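Local coordinates for VWFA domain-containing protein (Alicyclobacillus acidocaldarius subsp. acidocaldarius, PDB 3RAG) that is of unknown function but has a von Willebrand factor type A fold, with a sodium ion bound at the end of its sheet, at residues H88-V99 and V122-V133; R155-L163 and E196-L206. All coordinates share one frame; numbering follows the deposited sequence. Where two conformers were deposited one is given.

Contact 1 of 2, residues H88-V99 and V122-V133; sequences HQTMQMTLQQVV and VMQVVEKLEDEV
E130 OE2 accepts a hydrogen bond from H88 ND1 at 3.1 Å in one of the two deposited conformers of E130, so the bond need not hold in both. The bond is bent (138° at the hydrogen) and tilted somewhat from the imidazole plane, and it uses the carboxylate's anti lone pair. E130 reaches the ring because its CG lies anti to the backbone N (chi1 179°) and the chain runs on extended, lodging as a knob among H88, M91, Q92 and L95. Next to this polar end, L95 lays CD1 against the backbone of helix 122-132, 3.6 Å from E130 N, and also touches L129 CB. V126 fills the next hole, its CG1 3.8 Å from Q96 CG. V99 is a knob in the reverse sense, set among V122, V125, V126 and L129; the packing is tight, with V99 CG1 3.4 Å from V122 CG1 and V99 CG2 3.5 Å from L129 CD1. Near V126, selenomethionine M123 curls its CE to 3.1 Å from Q96 OE1. I10 of strand 10-17 meets M91, L95 and V133, while R168 bonds to the carbonyls of E130 and V133. Knobs-into-holes packing thus joins helices 79-106 and 116-132, inclined at 127° here, as a helical hairpin.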
loop_
_atom_site.group_PDB
_atom_site.type_symbol
_atom_site.label_atom_id
_atom_site.label_comp_id
_atom_site.label_asym_id
_atom_site.label_seq_id
_atom_site.Cartn_x
_atom_site.Cartn_y
_atom_site.Cartn_z
ATOM N N HIS A 88 -6.499 -2.048 6.010
ATOM C CA HIS A 88 -7.764 -1.631 6.634
ATOM C C HIS A 88 -7.642 -0.463 7.619
ATOM O O HIS A 88 -8.457 0.476 7.595
ATOM C CB HIS A 88 -8.489 -2.835 7.253
ATOM C CG HIS A 88 -9.130 -3.725 6.232
ATOM N ND1 HIS A 88 -10.243 -3.347 5.509
ATOM C CD2 HIS A 88 -8.804 -4.966 5.797
ATOM C CE1 HIS A 88 -10.580 -4.319 4.680
ATOM N NE2 HIS A 88 -9.724 -5.314 4.836
ATOM N N GLN A 89 -6.625 -0.483 8.477
ATOM C CA GLN A 89 -6.515 0.583 9.448
ATOM C C GLN A 89 -6.210 1.939 8.801
ATOM O O GLN A 89 -6.775 2.950 9.199
ATOM C CB GLN A 89 -5.509 0.207 10.544
ATOM C CG GLN A 89 -5.381 1.187 11.652
ATOM C CD GLN A 89 -4.529 0.634 12.789
ATOM O OE1 GLN A 89 -4.363 -0.586 12.917
ATOM N NE2 GLN A 89 -3.981 1.529 13.611
ATOM N N THR A 90 -5.325 1.976 7.803
ATOM C CA THR A 90 -5.042 3.245 7.128
ATOM C C THR A 90 -6.225 3.704 6.242
ATOM O O THR A 90 -6.502 4.902 6.168
ATOM C CB THR A 90 -3.696 3.207 6.289
ATOM O OG1 THR A 90 -3.742 2.134 5.331
ATOM C CG2 THR A 90 -2.477 3.019 7.209
HETATM N N MSE A 91 -6.927 2.765 5.599
HETATM C CA MSE A 91 -8.158 3.104 4.852
HETATM C C MSE A 91 -9.174 3.732 5.815
HETATM O O MSE A 91 -9.769 4.781 5.538
HETATM C CB MSE A 91 -8.746 1.861 4.119
HETATM C CG MSE A 91 -10.125 2.062 3.401
HETATM SE SE MSE A 91 -10.490 0.879 2.036
HETATM C CE MSE A 91 -9.198 -0.302 2.468
ATOM N N GLN A 92 -9.322 3.125 6.979
ATOM C CA GLN A 92 -10.246 3.666 7.979
ATOM C C GLN A 92 -9.866 5.086 8.401
ATOM O O GLN A 92 -10.714 5.966 8.435
ATOM C CB GLN A 92 -10.340 2.764 9.204
ATOM C CG GLN A 92 -11.315 3.321 10.246
ATOM C CD GLN A 92 -11.404 2.487 11.509
ATOM O OE1 GLN A 92 -10.473 1.763 11.867
ATOM N NE2 GLN A 92 -12.533 2.592 12.198
HETATM N N MSE A 93 -8.591 5.319 8.717
HETATM C CA MSE A 93 -8.157 6.663 9.089
HETATM C C MSE A 93 -8.373 7.704 7.983
HETATM O O MSE A 93 -8.808 8.834 8.249
HETATM C CB MSE A 93 -6.689 6.652 9.578
HETATM C CG MSE A 93 -6.547 6.033 10.978
HETATM SE SE MSE A 93 -4.854 5.944 11.650
HETATM C CE MSE A 93 -4.106 4.714 10.610
ATOM N N THR A 94 -8.068 7.329 6.743
ATOM C CA THR A 94 -8.242 8.242 5.630
ATOM C C THR A 94 -9.729 8.596 5.464
ATOM O O THR A 94 -10.093 9.759 5.265
ATOM C CB THR A 94 -7.698 7.624 4.326
ATOM O OG1 THR A 94 -6.269 7.447 4.452
ATOM C CG2 THR A 94 -7.984 8.530 3.139
ATOM N N LEU A 95 -10.583 7.585 5.543
ATOM C CA LEU A 95 -12.020 7.817 5.367
ATOM C C LEU A 95 -12.627 8.630 6.519
ATOM O O LEU A 95 -13.565 9.418 6.319
ATOM C CB LEU A 95 -12.752 6.483 5.173
ATOM C CG LEU A 95 -12.394 5.801 3.851
ATOM C CD1 LEU A 95 -12.963 4.394 3.859
ATOM C CD2 LEU A 95 -12.940 6.610 2.659
ATOM N N GLN A 96 -12.100 8.444 7.728
ATOM C CA GLN A 96 -12.544 9.253 8.856
ATOM C C GLN A 96 -12.240 10.718 8.586
ATOM O O GLN A 96 -13.042 11.595 8.896
ATOM C CB GLN A 96 -11.893 8.800 10.170
ATOM C CG GLN A 96 -12.405 7.456 10.657
ATOM C CD GLN A 96 -11.656 6.913 11.866
ATOM O OE1 GLN A 96 -12.220 6.161 12.654
ATOM N NE2 GLN A 96 -10.379 7.268 12.002
ATOM N N GLN A 97 -11.081 10.980 7.994
ATOM C CA GLN A 97 -10.693 12.346 7.670
ATOM C C GLN A 97 -11.606 12.900 6.595
ATOM O O GLN A 97 -12.019 14.051 6.663
ATOM C CB GLN A 97 -9.223 12.417 7.200
ATOM C CG GLN A 97 -8.215 11.806 8.178
ATOM C CD GLN A 97 -6.800 11.598 7.576
ATOM O OE1 GLN A 97 -6.630 11.326 6.371
ATOM N NE2 GLN A 97 -5.786 11.717 8.430
ATOM N N VAL A 98 -11.900 12.089 5.580
ATOM C CA VAL A 98 -12.799 12.513 4.514
ATOM C C VAL A 98 -14.166 12.899 5.069
ATOM O O VAL A 98 -14.738 13.939 4.708
ATOM C CB VAL A 98 -12.973 11.411 3.435
ATOM C CG1 VAL A 98 -14.124 11.752 2.493
ATOM C CG2 VAL A 98 -11.667 11.224 2.658
ATOM N N VAL A 99 -14.691 12.057 5.953
ATOM C CA VAL A 99 -16.032 12.304 6.493
ATOM C C VAL A 99 -16.032 13.545 7.385
ATOM O O VAL A 99 -16.969 14.352 7.358
ATOM C CB VAL A 99 -16.571 11.081 7.239
ATOM C CG1 VAL A 99 -17.812 11.444 8.033
ATOM C CG2 VAL A 99 -16.882 9.966 6.256
ATOM N N VAL A 122 -22.024 8.537 12.409
ATOM C CA VAL A 122 -20.962 8.878 11.473
ATOM C C VAL A 122 -19.951 7.748 11.353
ATOM O O VAL A 122 -19.456 7.470 10.271
ATOM C CB VAL A 122 -20.268 10.199 11.849
ATOM C CG1 VAL A 122 -18.981 10.384 11.028
ATOM C CG2 VAL A 122 -21.226 11.364 11.627
HETATM N N MSE A 123 -19.640 7.083 12.458
HETATM C CA MSE A 123 -18.709 5.961 12.368
HETATM C C MSE A 123 -19.306 4.808 11.544
HETATM O O MSE A 123 -18.579 4.071 10.876
HETATM C CB MSE A 123 -18.255 5.500 13.758
HETATM C CG MSE A 123 -17.306 6.485 14.463
HETATM SE SE MSE A 123 -15.856 7.056 13.514
HETATM C CE MSE A 123 -15.220 5.490 12.817
ATOM N N GLN A 124 -20.629 4.670 11.565
ATOM C CA GLN A 124 -21.283 3.674 10.725
ATOM C C GLN A 124 -21.142 4.044 9.252
ATOM O O GLN A 124 -20.942 3.177 8.402
ATOM C CB GLN A 124 -22.757 3.502 11.090
ATOM C CG GLN A 124 -22.990 2.576 12.265
ATOM C CD GLN A 124 -24.472 2.333 12.536
ATOM O OE1 GLN A 124 -25.336 3.075 12.060
ATOM N NE2 GLN A 124 -24.770 1.283 13.297
ATOM N N VAL A 125 -21.250 5.336 8.956
ATOM C CA VAL A 125 -20.983 5.832 7.606
ATOM C C VAL A 125 -19.553 5.487 7.167
ATOM O O VAL A 125 -19.342 5.044 6.030
ATOM C CB VAL A 125 -21.238 7.350 7.513
ATOM C CG1 VAL A 125 -20.622 7.936 6.265
ATOM C CG2 VAL A 125 -22.740 7.634 7.554
ATOM N N VAL A 126 -18.586 5.670 8.067
ATOM C CA VAL A 126 -17.189 5.362 7.760
ATOM C C VAL A 126 -16.990 3.866 7.508
ATOM O O VAL A 126 -16.288 3.481 6.581
ATOM C CB VAL A 126 -16.232 5.822 8.885
ATOM C CG1 VAL A 126 -14.787 5.321 8.609
ATOM C CG2 VAL A 126 -16.260 7.337 9.010
ATOM N N GLU A 127 -17.614 3.027 8.330
ATOM C CA GLU A 127 -17.532 1.576 8.132
ATOM C C GLU A 127 -18.136 1.181 6.795
ATOM O O GLU A 127 -17.629 0.294 6.107
ATOM C CB GLU A 127 -18.237 0.823 9.267
ATOM C CG GLU A 127 -17.548 0.985 10.614
ATOM C CD GLU A 127 -18.208 0.174 11.702
ATOM O OE1 GLU A 127 -17.960 0.464 12.894
ATOM O OE2 GLU A 127 -18.975 -0.757 11.363
ATOM N N LYS A 128 -19.229 1.833 6.428
ATOM C CA LYS A 128 -19.850 1.575 5.133
ATOM C C LYS A 128 -18.890 1.984 4.015
ATOM O O LYS A 128 -18.673 1.220 3.067
ATOM C CB LYS A 128 -21.191 2.309 5.017
ATOM C CG LYS A 128 -21.951 2.077 3.703
ATOM C CD LYS A 128 -23.289 2.842 3.709
ATOM C CE LYS A 128 -24.176 2.460 2.527
ATOM N NZ LYS A 128 -24.573 1.026 2.612
ATOM N N LEU A 129 -18.277 3.164 4.145
ATOM C CA LEU A 129 -17.298 3.596 3.150
ATOM C C LEU A 129 -16.137 2.591 3.058
ATOM O O LEU A 129 -15.670 2.269 1.961
ATOM C CB LEU A 129 -16.726 4.981 3.497
ATOM C CG LEU A 129 -17.736 6.124 3.278
ATOM C CD1 LEU A 129 -17.243 7.414 3.911
ATOM C CD2 LEU A 129 -17.945 6.300 1.774
ATOM N N GLU A 130 -15.677 2.107 4.210
ATOM C CA GLU A 130 -14.562 1.159 4.228
ATOM C C GLU A 130 -14.878 -0.095 3.409
ATOM O O GLU A 130 -13.972 -0.735 2.864
ATOM C CB GLU A 130 -14.183 0.793 5.666
ATOM C CG GLU A 130 -13.036 -0.206 5.737
ATOM C CD GLU A 130 -12.470 -0.389 7.138
ATOM O OE1 GLU A 130 -13.012 0.206 8.105
ATOM O OE2 GLU A 130 -11.468 -1.130 7.259
ATOM N N ASP A 131 -16.162 -0.437 3.306
ATOM C CA ASP A 131 -16.577 -1.594 2.518
ATOM C C ASP A 131 -16.848 -1.271 1.056
ATOM O O ASP A 131 -16.652 -2.124 0.177
ATOM C CB ASP A 131 -17.836 -2.237 3.133
ATOM C CG ASP A 131 -18.338 -3.424 2.321
ATOM O OD1 ASP A 131 -17.605 -4.433 2.226
ATOM O OD2 ASP A 131 -19.460 -3.350 1.780
ATOM N N GLU A 132 -17.309 -0.049 0.794
ATOM C CA GLU A 132 -17.924 0.292 -0.497
ATOM C C GLU A 132 -17.111 1.142 -1.459
ATOM O O GLU A 132 -17.365 1.109 -2.664
ATOM C CB GLU A 132 -19.304 0.945 -0.272
ATOM C CG GLU A 132 -20.298 0.002 0.295
ATOM C CD GLU A 132 -21.655 0.655 0.538
ATOM O OE1 GLU A 132 -21.806 1.852 0.204
ATOM O OE2 GLU A 132 -22.551 -0.033 1.065
ATOM N N VAL A 133 -16.135 1.896 -0.965
ATOM C CA VAL A 133 -15.334 2.704 -1.887
ATOM C C VAL A 133 -14.464 1.805 -2.762
ATOM O O VAL A 133 -14.171 0.662 -2.403
ATOM C CB VAL A 133 -14.432 3.768 -1.162
ATOM C CG1 VAL A 133 -15.275 4.718 -0.282
ATOM C CG2 VAL A 133 -13.296 3.109 -0.338
#

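Contact 2 of 2, residues R155-L163 and E196-L206; sequences REAVRDLAL and EVNVAALEAEL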
loop_
_atom_site.group_PDB
_atom_site.type_symbol
_atom_site.label_atom_id
_atom_site.label_comp_id
_atom_site.label_asym_id
_atom_site.label_seq_id
_atom_site.Cartn_x
_atom_site.Cartn_y
_atom_site.Cartn_z
ATOM N N ARG A 155 4.948 -14.254 -1.985
ATOM C CA ARG A 155 3.988 -14.568 -3.037
ATOM C C ARG A 155 2.659 -15.013 -2.429
ATOM O O ARG A 155 1.584 -14.599 -2.888
ATOM C CB ARG A 155 4.514 -15.672 -3.967
ATOM C CG ARG A 155 5.769 -15.301 -4.763
ATOM C CD ARG A 155 6.043 -16.339 -5.896
ATOM N NE ARG A 155 6.173 -17.695 -5.342
ATOM C CZ ARG A 155 7.295 -18.412 -5.302
ATOM N NH1 ARG A 155 8.440 -17.965 -5.830
ATOM N NH2 ARG A 155 7.273 -19.609 -4.732
ATOM N N GLU A 156 2.722 -15.879 -1.419
ATOM C CA GLU A 156 1.486 -16.372 -0.793
ATOM C C GLU A 156 0.731 -15.249 -0.069
ATOM O O GLU A 156 -0.511 -15.183 -0.102
ATOM C CB GLU A 156 1.789 -17.502 0.189
ATOM C CG GLU A 156 2.548 -18.654 -0.410
ATOM C CD GLU A 156 1.746 -19.938 -0.423
ATOM O OE1 GLU A 156 0.522 -19.871 -0.696
ATOM O OE2 GLU A 156 2.339 -21.008 -0.160
ATOM N N ALA A 157 1.487 -14.381 0.597
ATOM C CA ALA A 157 0.910 -13.271 1.356
ATOM C C ALA A 157 0.173 -12.302 0.445
ATOM O O ALA A 157 -0.891 -11.773 0.801
ATOM C CB ALA A 157 2.012 -12.520 2.145
ATOM N N VAL A 158 0.751 -12.039 -0.719
ATOM C CA VAL A 158 0.139 -11.101 -1.643
ATOM C C VAL A 158 -1.143 -11.686 -2.222
ATOM O O VAL A 158 -2.154 -10.997 -2.366
ATOM C CB VAL A 158 1.121 -10.716 -2.756
ATOM C CG1 VAL A 158 0.424 -9.924 -3.838
ATOM C CG2 VAL A 158 2.281 -9.900 -2.137
ATOM N N ARG A 159 -1.098 -12.971 -2.553
ATOM C CA ARG A 159 -2.291 -13.658 -3.014
ATOM C C ARG A 159 -3.380 -13.578 -1.939
ATOM O O ARG A 159 -4.531 -13.261 -2.232
ATOM C CB ARG A 159 -1.960 -15.115 -3.368
ATOM C CG ARG A 159 -3.191 -15.949 -3.731
ATOM C CD ARG A 159 -2.842 -17.417 -3.906
ATOM N NE ARG A 159 -4.018 -18.200 -4.283
ATOM C CZ ARG A 159 -4.839 -18.777 -3.409
ATOM N NH1 ARG A 159 -4.609 -18.664 -2.104
ATOM N NH2 ARG A 159 -5.889 -19.466 -3.839
ATOM N N ASP A 160 -3.012 -13.854 -0.697
ATOM C CA ASP A 160 -3.982 -13.841 0.406
ATOM C C ASP A 160 -4.550 -12.443 0.652
ATOM O O ASP A 160 -5.725 -12.284 0.990
ATOM C CB ASP A 160 -3.331 -14.351 1.687
ATOM C CG ASP A 160 -3.137 -15.846 1.686
ATOM O OD1 ASP A 160 -3.605 -16.509 0.735
ATOM O OD2 ASP A 160 -2.528 -16.358 2.649
ATOM N N LEU A 161 -3.714 -11.427 0.485
ATOM C CA LEU A 161 -4.167 -10.058 0.691
ATOM C C LEU A 161 -5.261 -9.737 -0.308
ATOM O O LEU A 161 -6.326 -9.226 0.051
ATOM C CB LEU A 161 -2.998 -9.074 0.554
ATOM C CG LEU A 161 -3.299 -7.571 0.567
ATOM C CD1 LEU A 161 -3.923 -7.139 1.897
ATOM C CD2 LEU A 161 -1.975 -6.813 0.349
ATOM N N ALA A 162 -5.002 -10.040 -1.578
ATOM C CA ALA A 162 -5.953 -9.730 -2.619
ATOM C C ALA A 162 -7.234 -10.512 -2.405
ATOM O O ALA A 162 -8.331 -9.986 -2.598
ATOM C CB ALA A 162 -5.354 -10.020 -4.017
ATOM N N LEU A 163 -7.103 -11.779 -2.015
ATOM C CA LEU A 163 -8.296 -12.583 -1.788
ATOM C C LEU A 163 -9.130 -11.998 -0.647
ATOM O O LEU A 163 -10.360 -11.939 -0.734
ATOM C CB LEU A 163 -7.941 -14.047 -1.521
ATOM C CG LEU A 163 -7.403 -14.807 -2.742
ATOM C CD1 LEU A 163 -7.101 -16.243 -2.368
ATOM C CD2 LEU A 163 -8.369 -14.758 -3.920
ATOM N N GLU A 196 -7.874 -9.424 -9.424
ATOM C CA GLU A 196 -7.185 -10.562 -8.822
ATOM C C GLU A 196 -5.675 -10.503 -9.003
ATOM O O GLU A 196 -5.165 -9.788 -9.854
ATOM C CB GLU A 196 -7.716 -11.888 -9.377
ATOM C CG GLU A 196 -9.120 -12.226 -8.900
ATOM C CD GLU A 196 -9.394 -13.716 -8.909
ATOM O OE1 GLU A 196 -9.091 -14.389 -7.894
ATOM O OE2 GLU A 196 -9.906 -14.213 -9.935
ATOM N N VAL A 197 -4.975 -11.275 -8.189
ATOM C CA VAL A 197 -3.531 -11.414 -8.310
ATOM C C VAL A 197 -3.218 -12.648 -9.147
ATOM O O VAL A 197 -3.728 -13.728 -8.861
ATOM C CB VAL A 197 -2.888 -11.540 -6.923
ATOM C CG1 VAL A 197 -1.484 -12.160 -7.033
ATOM C CG2 VAL A 197 -2.836 -10.182 -6.269
ATOM N N ASN A 198 -2.399 -12.469 -10.187
ATOM C CA ASN A 198 -2.011 -13.542 -11.107
ATOM C C ASN A 198 -0.840 -14.317 -10.511
ATOM O O ASN A 198 0.292 -13.833 -10.513
ATOM C CB ASN A 198 -1.584 -12.913 -12.437
ATOM C CG ASN A 198 -1.167 -13.943 -13.488
ATOM O OD1 ASN A 198 -0.753 -15.056 -13.171
ATOM N ND2 ASN A 198 -1.261 -13.551 -14.757
ATOM N N VAL A 199 -1.091 -15.501 -9.970
ATOM C CA VAL A 199 -0.021 -16.161 -9.229
ATOM C C VAL A 199 1.105 -16.662 -10.125
ATOM O O VAL A 199 2.264 -16.624 -9.721
ATOM C CB VAL A 199 -0.523 -17.246 -8.220
ATOM C CG1 VAL A 199 -2.041 -17.239 -8.107
ATOM C CG2 VAL A 199 0.010 -18.617 -8.578
ATOM N N ALA A 200 0.780 -17.095 -11.348
ATOM C CA ALA A 200 1.811 -17.519 -12.286
ATOM C C ALA A 200 2.751 -16.367 -12.573
ATOM O O ALA A 200 3.950 -16.564 -12.719
ATOM C CB ALA A 200 1.197 -18.029 -13.603
ATOM N N ALA A 201 2.197 -15.162 -12.682
ATOM C CA ALA A 201 3.029 -13.994 -12.943
ATOM C C ALA A 201 3.953 -13.695 -11.762
ATOM O O ALA A 201 5.132 -13.393 -11.967
ATOM C CB ALA A 201 2.173 -12.777 -13.282
ATOM N N LEU A 202 3.429 -13.751 -10.532
ATOM C CA LEU A 202 4.294 -13.580 -9.367
ATOM C C LEU A 202 5.456 -14.575 -9.410
ATOM O O LEU A 202 6.603 -14.207 -9.182
ATOM C CB LEU A 202 3.542 -13.755 -8.041
ATOM C CG LEU A 202 2.572 -12.673 -7.563
ATOM C CD1 LEU A 202 1.898 -13.097 -6.256
ATOM C CD2 LEU A 202 3.321 -11.374 -7.373
ATOM N N GLU A 203 5.163 -15.841 -9.681
ATOM C CA GLU A 203 6.238 -16.839 -9.682
ATOM C C GLU A 203 7.287 -16.584 -10.753
ATOM O O GLU A 203 8.482 -16.764 -10.507
ATOM C CB GLU A 203 5.675 -18.253 -9.850
ATOM C CG GLU A 203 4.893 -18.714 -8.643
ATOM C CD GLU A 203 4.615 -20.201 -8.684
ATOM O OE1 GLU A 203 5.377 -20.938 -9.352
ATOM O OE2 GLU A 203 3.634 -20.632 -8.047
ATOM N N ALA A 204 6.841 -16.181 -11.945
ATOM C CA ALA A 204 7.754 -15.975 -13.064
ATOM C C ALA A 204 8.585 -14.724 -12.891
ATOM O O ALA A 204 9.739 -14.686 -13.299
ATOM C CB ALA A 204 6.976 -15.908 -14.424
ATOM N N GLU A 205 8.003 -13.691 -12.292
ATOM C CA GLU A 205 8.630 -12.368 -12.326
ATOM C C GLU A 205 9.418 -11.992 -11.075
ATOM O O GLU A 205 10.216 -11.048 -11.107
ATOM C CB GLU A 205 7.571 -11.286 -12.628
ATOM C CG GLU A 205 6.737 -11.587 -13.891
ATOM C CD GLU A 205 7.565 -11.511 -15.174
ATOM O OE1 GLU A 205 8.605 -10.824 -15.165
ATOM O OE2 GLU A 205 7.179 -12.147 -16.185
ATOM N N LEU A 206 9.201 -12.702 -9.964
ATOM C CA LEU A 206 9.910 -12.350 -8.739
ATOM C C LEU A 206 11.222 -13.112 -8.623
ATOM O O LEU A 206 11.298 -14.206 -8.063
ATOM C CB LEU A 206 9.017 -12.537 -7.487
ATOM C CG LEU A 206 7.683 -11.794 -7.507
ATOM C CD1 LEU A 206 6.936 -12.053 -6.188
ATOM C CD2 LEU A 206 7.900 -10.293 -7.687
HETATM O O HOH W 1 9.143 -16.065 -7.913
HETATM O O HOH W 2 3.602 -18.950 -5.319
#
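R155 starts with CG anti to its carbonyl carbon (chi1 -64°), continues extended, then bends at chi3 (-57°); E203, whose CG takes the same first turn (chi1 -69°), comes up against it. The two side chains cross at about a right angle, with E203 CG over one face of the guanidinium, 3.7 Å from R155 NE. A water bridges the two polar ends, accepting from R155 NE and donating to E203 OE2. A second accepts from R155 NH1 at 2.9 Å and sits 2.8 Å from both E203 O and L206 O, at the end of helix 199-205. The methylenes pack too, R155 CG lying 3.7 Å from L206 CD1 as those chains pass in opposite directions. Both helices cover one face of the alpha/beta sheet of the von Willebrand factor A fold: V158 rests on V139 and L141, and L202 on L141, V176 and V190. Between the two helices, L202 CD1 approaches R155 O to 3.7 Å. Farther along, before helix 199-205, V197 pushes CG2 against A162 CB at a tight 3.4 Å and also meets V158. N198 caps that helix, its OD1 accepting from A201 N. L163 CD2 brushes the carboxylate of E196, which forms a salt bridge with K166.

Contact 1 and contact 2 follow each other along the chain, with centres 27 Å apart and nearest atoms about 7 Å apart, so they do not touch. Helix 79-106 nevertheless reaches both: its residues 88-99 form contact 1, while I79, S80 and Q84 nearer its start pack on helix 151-165 of contact 2. The loop after helix 151-165 also returns to contact 1 through R168. The sodium ion, held by D18, S144 and S146, lies about 13 Å from the side chain of L206 in contact 2. S144 and S146 precede helix 151-165, in a D-x-S-x-S sequence consistent with the metal-ion-dependent adhesion site of related domains.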